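Local coordinates for adenosine monophosphate-protein transferase FICD homolog (Caenorhabditis elegans, PDB 5JJ6) that is a FICD homolog, a mostly helical protein of the Fic/DOC (Fido) family, at residues Glu135-Tyr140 / Ala184-Asn189. Numbering follows the deposited sequence.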
loop_
_atom_site.group_PDB
_atom_site.type_symbol
_atom_site.label_atom_id
_atom_site.label_comp_id
_atom_site.label_asym_id
_atom_site.label_seq_id
_atom_site.Cartn_x
_atom_site.Cartn_y
_atom_site.Cartn_z
ATOM N N GLU B 135 14.518 8.830 18.712
ATOM C CA GLU B 135 14.172 10.089 18.047
ATOM C C GLU B 135 14.746 10.116 16.614
ATOM O O GLU B 135 14.178 10.732 15.690
ATOM C CB GLU B 135 14.682 11.282 18.859
ATOM N N THR B 136 15.862 9.415 16.435
ATOM C CA THR B 136 16.567 9.367 15.163
ATOM C C THR B 136 15.722 8.680 14.088
ATOM O O THR B 136 15.872 8.978 12.907
ATOM C CB THR B 136 17.940 8.636 15.329
ATOM O OG1 THR B 136 18.932 9.569 15.772
ATOM C CG2 THR B 136 18.414 7.976 14.032
ATOM N N TYR B 137 14.796 7.812 14.487
ATOM C CA TYR B 137 13.844 7.237 13.532
ATOM C C TYR B 137 13.034 8.320 12.849
ATOM O O TYR B 137 12.946 8.373 11.618
ATOM C CB TYR B 137 12.896 6.261 14.215
ATOM C CG TYR B 137 13.457 4.879 14.311
ATOM C CD1 TYR B 137 14.400 4.565 15.281
ATOM C CD2 TYR B 137 13.061 3.882 13.428
ATOM C CE1 TYR B 137 14.930 3.297 15.377
ATOM C CE2 TYR B 137 13.588 2.604 13.515
ATOM C CZ TYR B 137 14.521 2.319 14.494
ATOM O OH TYR B 137 15.057 1.056 14.596
ATOM N N PHE B 138 12.430 9.172 13.667
ATOM C CA PHE B 138 11.580 10.233 13.168
ATOM C C PHE B 138 12.431 11.168 12.323
ATOM O O PHE B 138 12.037 11.544 11.226
ATOM C CB PHE B 138 10.944 11.010 14.332
ATOM C CG PHE B 138 10.398 10.128 15.407
ATOM C CD1 PHE B 138 9.734 8.945 15.089
ATOM C CD2 PHE B 138 10.607 10.438 16.745
ATOM C CE1 PHE B 138 9.256 8.100 16.091
ATOM C CE2 PHE B 138 10.128 9.599 17.750
ATOM C CZ PHE B 138 9.453 8.428 17.419
ATOM N N LEU B 139 13.622 11.486 12.822
ATOM C CA LEU B 139 14.512 12.405 12.128
ATOM C C LEU B 139 14.887 11.902 10.721
ATOM O O LEU B 139 14.834 12.646 9.711
ATOM C CB LEU B 139 15.756 12.641 12.976
ATOM C CG LEU B 139 16.417 14.008 12.846
ATOM C CD1 LEU B 139 15.393 15.110 12.978
ATOM C CD2 LEU B 139 17.519 14.169 13.881
ATOM N N TYR B 140 15.260 10.630 10.664
ATOM C CA TYR B 140 15.609 10.004 9.414
ATOM C C TYR B 140 14.421 10.048 8.463
ATOM O O TYR B 140 14.548 10.530 7.334
ATOM C CB TYR B 140 16.075 8.559 9.620
ATOM C CG TYR B 140 16.552 7.914 8.331
ATOM C CD1 TYR B 140 15.644 7.342 7.438
ATOM C CD2 TYR B 140 17.899 7.927 7.979
ATOM C CE1 TYR B 140 16.066 6.782 6.253
ATOM C CE2 TYR B 140 18.333 7.356 6.797
ATOM C CZ TYR B 140 17.412 6.786 5.932
ATOM O OH TYR B 140 17.822 6.212 4.736
ATOM N N ALA B 184 10.283 0.426 6.610
ATOM C CA ALA B 184 11.506 0.021 5.936
ATOM C C ALA B 184 12.724 0.174 6.844
ATOM O O ALA B 184 13.570 -0.708 6.912
ATOM C CB ALA B 184 11.694 0.826 4.657
ATOM N N LEU B 185 12.806 1.297 7.541
ATOM C CA LEU B 185 13.926 1.571 8.423
ATOM C C LEU B 185 13.995 0.561 9.570
ATOM O O LEU B 185 15.078 0.067 9.917
ATOM C CB LEU B 185 13.833 3.005 8.964
ATOM C CG LEU B 185 15.058 3.536 9.712
ATOM C CD1 LEU B 185 16.313 3.381 8.871
ATOM C CD2 LEU B 185 14.857 4.977 10.063
ATOM N N ARG B 186 12.843 0.267 10.170
ATOM C CA ARG B 186 12.791 -0.687 11.279
ATOM C C ARG B 186 13.246 -2.059 10.793
ATOM O O ARG B 186 13.977 -2.764 11.485
ATOM C CB ARG B 186 11.383 -0.753 11.896
ATOM C CG ARG B 186 11.196 0.240 13.072
ATOM C CD ARG B 186 9.825 0.172 13.771
ATOM N NE ARG B 186 8.698 0.276 12.846
ATOM C CZ ARG B 186 8.027 -0.775 12.374
ATOM N NH1 ARG B 186 8.380 -2.002 12.750
ATOM N NH2 ARG B 186 7.012 -0.607 11.530
ATOM N N PHE B 187 12.810 -2.420 9.592
ATOM C CA PHE B 187 13.208 -3.676 8.966
ATOM C C PHE B 187 14.714 -3.732 8.780
ATOM O O PHE B 187 15.365 -4.754 9.042
ATOM C CB PHE B 187 12.518 -3.829 7.626
ATOM C CG PHE B 187 12.999 -4.983 6.844
ATOM C CD1 PHE B 187 12.738 -6.273 7.264
ATOM C CD2 PHE B 187 13.745 -4.791 5.691
ATOM C CE1 PHE B 187 13.193 -7.367 6.529
ATOM C CE2 PHE B 187 14.205 -5.874 4.953
ATOM C CZ PHE B 187 13.925 -7.166 5.375
ATOM N N LEU B 188 15.254 -2.623 8.296
ATOM C CA LEU B 188 16.679 -2.487 8.108
ATOM C C LEU B 188 17.404 -2.768 9.414
ATOM O O LEU B 188 18.339 -3.565 9.450
ATOM C CB LEU B 188 17.008 -1.084 7.595
ATOM C CG LEU B 188 18.427 -0.743 7.161
ATOM C CD1 LEU B 188 18.353 0.266 6.044
ATOM C CD2 LEU B 188 19.221 -0.176 8.312
ATOM N N ASN B 189 16.937 -2.170 10.503
ATOM C CA ASN B 189 17.639 -2.337 11.776
ATOM C C ASN B 189 17.462 -3.709 12.430
ATOM O O ASN B 189 18.371 -4.211 13.087
ATOM C CB ASN B 189 17.212 -1.248 12.761
ATOM C CG ASN B 189 17.900 0.073 12.495
ATOM O OD1 ASN B 189 19.082 0.100 12.179
ATOM N ND2 ASN B 189 17.172 1.171 12.619
#
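Two tyrosines one helical turn apart, Tyr137 and Tyr140, clasp Leu185 where helices 127-148 and 172-191 meet; segments 135-140 and 184-189 run obliquely, with 129° between their N-to-C directions. The short segments keep their axes 11.2 Å apart, so long side chains bridge the gap. The buried, apolar part of the contact centres on Leu185 and Tyr140: the leucine CG lies anti to the backbone N, and its CD2 meets Tyr140 CD1 at 3.6 Å. Leu185 CD1 lies over one face of the Tyr140 ring, shifted toward the rim, while CD2 also touches Tyr137 CD2 at 4.0 Å. Tyr140, its CG anti to the backbone N, is buried, as is the leucine.

Toward solvent the contact loosens and turns polar. Tyr137, with CG anti to its carbonyl carbon, extends across the helix gap, and its hydroxyl meets Asn189 tip to tip. Asn189 ND2 donates a hydrogen bond to Tyr137 OH at 2.9 Å. The bond is bent, 139° at the hydrogen, and the hydroxyl is tilted 28° out of the amide plane. Exposed Arg186 crosses the same ring at about a right angle and touches it with CG, 3.4 Å from Tyr137 CE2; its NE makes a weak, long ion pair with Asp182.

This is plain helix-helix packing within the Fido domain. Helix 284-297 lines the buried side, where Leu290 touches Tyr140 and Leu188, and Met297 meets Asn189; Ile305 of the following loop also packs on Tyr140.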